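Local coordinates for putative flagella-related protein H (Methanocaldococcus jannaschii DSM 2661, PDB 4WIA), which probably binds and hydrolyses ATP as a KaiC-like P-loop ATPase component of the archaellum, the archaeal flagellum, at residues A[192-204]-A[210-222]. Numbering follows the deposited sequence.
Sequences GGDLKNLAKILKY and SYQKNIVFRVEPK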
loop_
_atom_site.group_PDB
_atom_site.type_symbol
_atom_site.label_atom_id
_atom_site.label_comp_id
_atom_site.label_asym_id
_atom_site.label_seq_id
_atom_site.Cartn_x
_atom_site.Cartn_y
_atom_site.Cartn_z
ATOM N N GLY A 192 -2.105 3.575 -37.539
ATOM C CA GLY A 192 -2.473 2.234 -37.957
ATOM C C GLY A 192 -3.970 2.036 -37.873
ATOM O O GLY A 192 -4.413 0.930 -37.575
ATOM N N GLY A 193 -4.750 3.092 -38.137
ATOM C CA GLY A 193 -6.191 3.001 -38.069
ATOM C C GLY A 193 -6.728 2.775 -36.675
ATOM O O GLY A 193 -7.913 2.515 -36.529
ATOM N N ASP A 194 -5.885 2.895 -35.673
ATOM C CA ASP A 194 -6.322 2.795 -34.302
ATOM C C ASP A 194 -6.337 4.201 -33.698
ATOM O O ASP A 194 -5.476 5.023 -33.972
ATOM C CB ASP A 194 -5.382 1.909 -33.501
ATOM C CG ASP A 194 -5.443 0.460 -33.908
ATOM O OD1 ASP A 194 -5.942 0.161 -35.002
ATOM O OD2 ASP A 194 -4.975 -0.389 -33.130
ATOM N N LEU A 195 -7.351 4.479 -32.901
ATOM C CA LEU A 195 -7.515 5.771 -32.293
ATOM C C LEU A 195 -6.926 5.741 -30.885
ATOM O O LEU A 195 -7.137 4.800 -30.151
ATOM C CB LEU A 195 -8.995 6.113 -32.352
ATOM C CG LEU A 195 -9.541 7.482 -31.944
ATOM C CD1 LEU A 195 -10.858 7.870 -32.631
ATOM C CD2 LEU A 195 -9.706 7.470 -30.440
ATOM N N LYS A 196 -6.134 6.752 -30.523
ATOM C CA LYS A 196 -5.400 6.760 -29.254
ATOM C C LYS A 196 -5.467 8.124 -28.670
ATOM O O LYS A 196 -5.752 9.075 -29.386
ATOM C CB LYS A 196 -3.924 6.419 -29.480
ATOM C CG LYS A 196 -3.713 4.969 -29.946
ATOM C CD LYS A 196 -2.233 4.563 -29.932
ATOM C CE LYS A 196 -1.677 4.563 -31.326
ATOM N NZ LYS A 196 -0.199 4.394 -31.353
ATOM N N ASN A 197 -5.172 8.224 -27.381
ATOM C CA ASN A 197 -5.048 9.494 -26.729
ATOM C C ASN A 197 -3.606 9.893 -26.595
ATOM O O ASN A 197 -2.739 9.039 -26.435
ATOM C CB ASN A 197 -5.632 9.402 -25.361
ATOM C CG ASN A 197 -7.035 8.867 -25.395
ATOM O OD1 ASN A 197 -7.239 7.689 -25.668
ATOM N ND2 ASN A 197 -8.008 9.716 -25.102
ATOM N N LEU A 198 -3.334 11.185 -26.686
ATOM C CA LEU A 198 -2.019 11.674 -26.381
ATOM C C LEU A 198 -2.187 12.730 -25.350
ATOM O O LEU A 198 -2.994 13.618 -25.544
ATOM C CB LEU A 198 -1.344 12.258 -27.623
ATOM C CG LEU A 198 -0.041 13.012 -27.354
ATOM C CD1 LEU A 198 1.074 12.043 -27.053
ATOM C CD2 LEU A 198 0.340 13.871 -28.551
ATOM N N ALA A 199 -1.405 12.623 -24.281
ATOM C CA ALA A 199 -1.290 13.632 -23.256
ATOM C C ALA A 199 0.095 14.219 -23.338
ATOM O O ALA A 199 1.072 13.526 -23.110
ATOM C CB ALA A 199 -1.489 13.009 -21.924
ATOM N N LYS A 200 0.208 15.495 -23.711
ATOM C CA LYS A 200 1.479 16.122 -23.824
ATOM C C LYS A 200 1.700 17.107 -22.667
ATOM O O LYS A 200 0.857 17.974 -22.389
ATOM C CB LYS A 200 1.555 16.823 -25.141
ATOM C CG LYS A 200 2.944 17.306 -25.470
ATOM C CD LYS A 200 2.925 18.036 -26.803
ATOM C CE LYS A 200 4.140 17.756 -27.649
ATOM N NZ LYS A 200 3.759 18.033 -29.057
ATOM N N ILE A 201 2.862 17.015 -22.034
ATOM C CA ILE A 201 3.135 17.814 -20.865
ATOM C C ILE A 201 3.840 19.050 -21.376
ATOM O O ILE A 201 5.029 19.032 -21.610
ATOM C CB ILE A 201 3.994 17.053 -19.861
ATOM C CG1 ILE A 201 3.189 15.884 -19.290
ATOM C CG2 ILE A 201 4.468 18.009 -18.770
ATOM C CD1 ILE A 201 3.931 14.966 -18.327
ATOM N N LEU A 202 3.090 20.130 -21.538
ATOM C CA LEU A 202 3.642 21.371 -22.064
ATOM C C LEU A 202 4.452 22.124 -21.045
ATOM O O LEU A 202 5.298 22.884 -21.409
ATOM C CB LEU A 202 2.540 22.261 -22.565
ATOM C CG LEU A 202 1.649 21.650 -23.626
ATOM C CD1 LEU A 202 0.479 22.576 -23.925
ATOM C CD2 LEU A 202 2.446 21.371 -24.876
ATOM N N LYS A 203 4.254 21.858 -19.769
ATOM C CA LYS A 203 4.929 22.617 -18.733
ATOM C C LYS A 203 4.836 21.835 -17.469
ATOM O O LYS A 203 3.835 21.195 -17.220
ATOM C CB LYS A 203 4.178 23.924 -18.576
ATOM C CG LYS A 203 4.618 24.860 -17.474
ATOM C CD LYS A 203 3.584 25.990 -17.433
ATOM C CE LYS A 203 3.833 27.000 -16.371
ATOM N NZ LYS A 203 2.651 27.888 -16.309
ATOM N N TYR A 204 5.879 21.872 -16.665
ATOM C CA TYR A 204 5.940 21.069 -15.471
ATOM C C TYR A 204 6.893 21.699 -14.505
ATOM O O TYR A 204 8.032 21.289 -14.396
ATOM C CB TYR A 204 6.423 19.634 -15.824
ATOM C CG TYR A 204 6.134 18.531 -14.790
ATOM C CD1 TYR A 204 5.526 18.812 -13.579
ATOM C CD2 TYR A 204 6.514 17.213 -15.034
ATOM C CE1 TYR A 204 5.288 17.799 -12.649
ATOM C CE2 TYR A 204 6.297 16.204 -14.132
ATOM C CZ TYR A 204 5.675 16.485 -12.936
ATOM O OH TYR A 204 5.421 15.464 -12.029
ATOM N N SER A 210 13.245 13.279 -14.359
ATOM C CA SER A 210 13.131 13.132 -15.782
ATOM C C SER A 210 11.744 12.606 -16.104
ATOM O O SER A 210 11.241 11.735 -15.398
ATOM C CB SER A 210 14.192 12.166 -16.261
ATOM O OG SER A 210 14.277 12.261 -17.653
ATOM N N TYR A 211 11.085 13.142 -17.117
ATOM C CA TYR A 211 9.735 12.732 -17.398
ATOM C C TYR A 211 9.496 12.626 -18.884
ATOM O O TYR A 211 10.263 13.150 -19.694
ATOM C CB TYR A 211 8.710 13.689 -16.677
ATOM C CG TYR A 211 8.796 15.104 -17.066
ATOM C CD1 TYR A 211 9.724 15.970 -16.470
ATOM C CD2 TYR A 211 7.989 15.592 -18.075
ATOM C CE1 TYR A 211 9.826 17.276 -16.876
ATOM C CE2 TYR A 211 8.089 16.914 -18.504
ATOM C CZ TYR A 211 8.977 17.746 -17.900
ATOM O OH TYR A 211 9.053 19.023 -18.383
ATOM N N GLN A 212 8.449 11.931 -19.268
ATOM C CA GLN A 212 8.090 11.795 -20.685
ATOM C C GLN A 212 7.228 12.992 -21.086
ATOM O O GLN A 212 6.302 13.296 -20.419
ATOM C CB GLN A 212 7.295 10.516 -20.989
ATOM C CG GLN A 212 8.004 9.229 -20.793
ATOM C CD GLN A 212 9.328 9.174 -21.479
ATOM O OE1 GLN A 212 10.354 9.449 -20.867
ATOM N NE2 GLN A 212 9.325 8.810 -22.750
ATOM N N LYS A 213 7.558 13.642 -22.188
ATOM C CA LYS A 213 6.782 14.741 -22.687
ATOM C C LYS A 213 5.479 14.286 -23.340
ATOM O O LYS A 213 4.432 14.895 -23.141
ATOM C CB LYS A 213 7.603 15.503 -23.708
ATOM C CG LYS A 213 7.070 16.892 -23.942
ATOM C CD LYS A 213 8.003 17.809 -24.704
ATOM C CE LYS A 213 7.302 19.131 -25.002
ATOM N NZ LYS A 213 8.212 20.082 -25.702
ATOM N N ASN A 214 5.545 13.233 -24.139
ATOM C CA ASN A 214 4.367 12.710 -24.810
ATOM C C ASN A 214 3.966 11.408 -24.219
ATOM O O ASN A 214 4.697 10.474 -24.290
ATOM C CB ASN A 214 4.671 12.517 -26.258
ATOM C CG ASN A 214 4.936 13.818 -26.949
ATOM O OD1 ASN A 214 4.054 14.673 -27.038
ATOM N ND2 ASN A 214 6.146 13.990 -27.437
ATOM N N ILE A 215 2.775 11.319 -23.673
ATOM C CA ILE A 215 2.306 10.055 -23.104
ATOM C C ILE A 215 1.134 9.547 -23.946
ATOM O O ILE A 215 0.053 10.136 -23.967
ATOM C CB ILE A 215 1.920 10.229 -21.648
ATOM C CG1 ILE A 215 3.142 10.667 -20.835
ATOM C CG2 ILE A 215 1.397 8.926 -21.092
ATOM C CD1 ILE A 215 2.786 11.189 -19.448
ATOM N N VAL A 216 1.376 8.473 -24.709
ATOM C CA VAL A 216 0.320 7.867 -25.512
ATOM C C VAL A 216 -0.406 6.797 -24.704
ATOM O O VAL A 216 0.210 6.047 -23.980
ATOM C CB VAL A 216 0.875 7.259 -26.783
ATOM C CG1 VAL A 216 -0.239 6.657 -27.617
ATOM C CG2 VAL A 216 1.642 8.317 -27.575
ATOM N N PHE A 217 -1.731 6.775 -24.790
ATOM C CA PHE A 217 -2.518 5.736 -24.133
ATOM C C PHE A 217 -3.804 5.452 -24.867
ATOM O O PHE A 217 -4.192 6.197 -25.771
ATOM C CB PHE A 217 -2.827 6.080 -22.671
ATOM C CG PHE A 217 -3.609 7.356 -22.475
ATOM C CD1 PHE A 217 -2.958 8.589 -22.415
ATOM C CD2 PHE A 217 -4.990 7.343 -22.310
ATOM C CE1 PHE A 217 -3.666 9.778 -22.234
ATOM C CE2 PHE A 217 -5.706 8.542 -22.103
ATOM C CZ PHE A 217 -5.038 9.759 -22.076
ATOM N N ARG A 218 -4.434 4.343 -24.481
ATOM C CA ARG A 218 -5.802 4.051 -24.865
ATOM C C ARG A 218 -6.543 3.675 -23.578
ATOM O O ARG A 218 -5.950 3.316 -22.564
ATOM C CB ARG A 218 -5.868 2.957 -25.912
ATOM C CG ARG A 218 -5.376 1.607 -25.445
ATOM C CD ARG A 218 -4.869 0.693 -26.560
ATOM N NE ARG A 218 -3.806 -0.200 -26.051
ATOM C CZ ARG A 218 -2.557 0.195 -25.752
ATOM N NH1 ARG A 218 -1.654 -0.678 -25.299
ATOM N NH2 ARG A 218 -2.200 1.471 -25.899
ATOM N N VAL A 219 -7.842 3.847 -23.602
ATOM C CA VAL A 219 -8.649 3.528 -22.447
ATOM C C VAL A 219 -9.183 2.129 -22.684
ATOM O O VAL A 219 -9.859 1.899 -23.672
ATOM C CB VAL A 219 -9.784 4.557 -22.271
ATOM C CG1 VAL A 219 -10.670 4.178 -21.093
ATOM C CG2 VAL A 219 -9.212 5.975 -22.087
ATOM N N GLU A 220 -8.864 1.195 -21.786
ATOM C CA GLU A 220 -9.231 -0.206 -21.992
ATOM C C GLU A 220 -10.192 -0.659 -20.903
ATOM O O GLU A 220 -9.969 -0.363 -19.697
ATOM C CB GLU A 220 -7.976 -1.131 -22.009
ATOM C CG GLU A 220 -7.012 -0.953 -23.183
ATOM C CD GLU A 220 -7.521 -1.429 -24.520
ATOM O OE1 GLU A 220 -8.703 -1.806 -24.629
ATOM O OE2 GLU A 220 -6.702 -1.434 -25.465
ATOM N N PRO A 221 -11.276 -1.353 -21.312
ATOM C CA PRO A 221 -12.233 -1.938 -20.341
ATOM C C PRO A 221 -11.508 -2.754 -19.255
ATOM O O PRO A 221 -10.621 -3.571 -19.587
ATOM C CB PRO A 221 -13.147 -2.849 -21.205
ATOM C CG PRO A 221 -12.949 -2.420 -22.616
ATOM C CD PRO A 221 -11.684 -1.589 -22.716
ATOM N N LYS A 222 -11.840 -2.474 -17.982
ATOM C CA LYS A 222 -11.348 -3.237 -16.806
ATOM C C LYS A 222 -9.825 -3.176 -16.577
ATOM O O LYS A 222 -9.232 -4.036 -15.870
ATOM C CB LYS A 222 -11.829 -4.705 -16.879
ATOM C CG LYS A 222 -13.322 -4.881 -17.057
ATOM C CD LYS A 222 -14.119 -4.205 -15.942
ATOM C CE LYS A 222 -14.416 -5.151 -14.757
ATOM N NZ LYS A 222 -13.835 -4.794 -13.411
#
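Asn197 and Phe217, like Ala199 and Ile215, form antiparallel hydrogen-bonded pairs, and a fifth bond, Ile201 N to Lys213 O at 2.9 Å, extends the pairing toward the loop of this beta hairpin, whose strand axes run at 135° to each other. On the face carrying Asn197, Ala199, Ile215 and Phe217, the amide of Asn197 is stacked over the rim of the phenylalanine ring near CE2, the two planes nearly parallel, with CB of Asn197 3.5 Å from the Phe217 ring centroid in a CH-pi contact. Phe217 reaches this place because its CG sits between backbone N and carbonyl carbon (chi1 60°), which swings the ring toward strand 194-204, against Asn197. The methyl of Ala199, small enough to fit beside the ring, meets its edge, CB to Phe217 CE1 3.9 Å. The face carrying Leu198, Lys200, Asn214 and Val216 mixes apolar and polar chains: Leu198 CD1 packs on Val216 CG2 at 3.8 Å, methyl to methyl, and the aliphatic part of Lys200 lies beside Asn214, pointing the same way. Near the turn, Tyr204 points the edge at its CD2 over the centre of the Tyr211 ring, a T-shaped pair with planes at 73°, while Ile201 CG2 touches Tyr211 CE2 at 3.8 Å. With an alanine at Tyr211, the Tyr204 edge would probably lose the aromatic face it meets, and a gap would open beside Ile201 CG2. Tyr204 OH hydrogen-bonds to Ile20 O, just past helix 16-19; Asn197 ND2 hydrogen-bonds to Thr38 O, where ATP is thought to bind. Strand 194-204 continues the sheet onto strand 182-191, and strand 214-220 passes it on to 224-227.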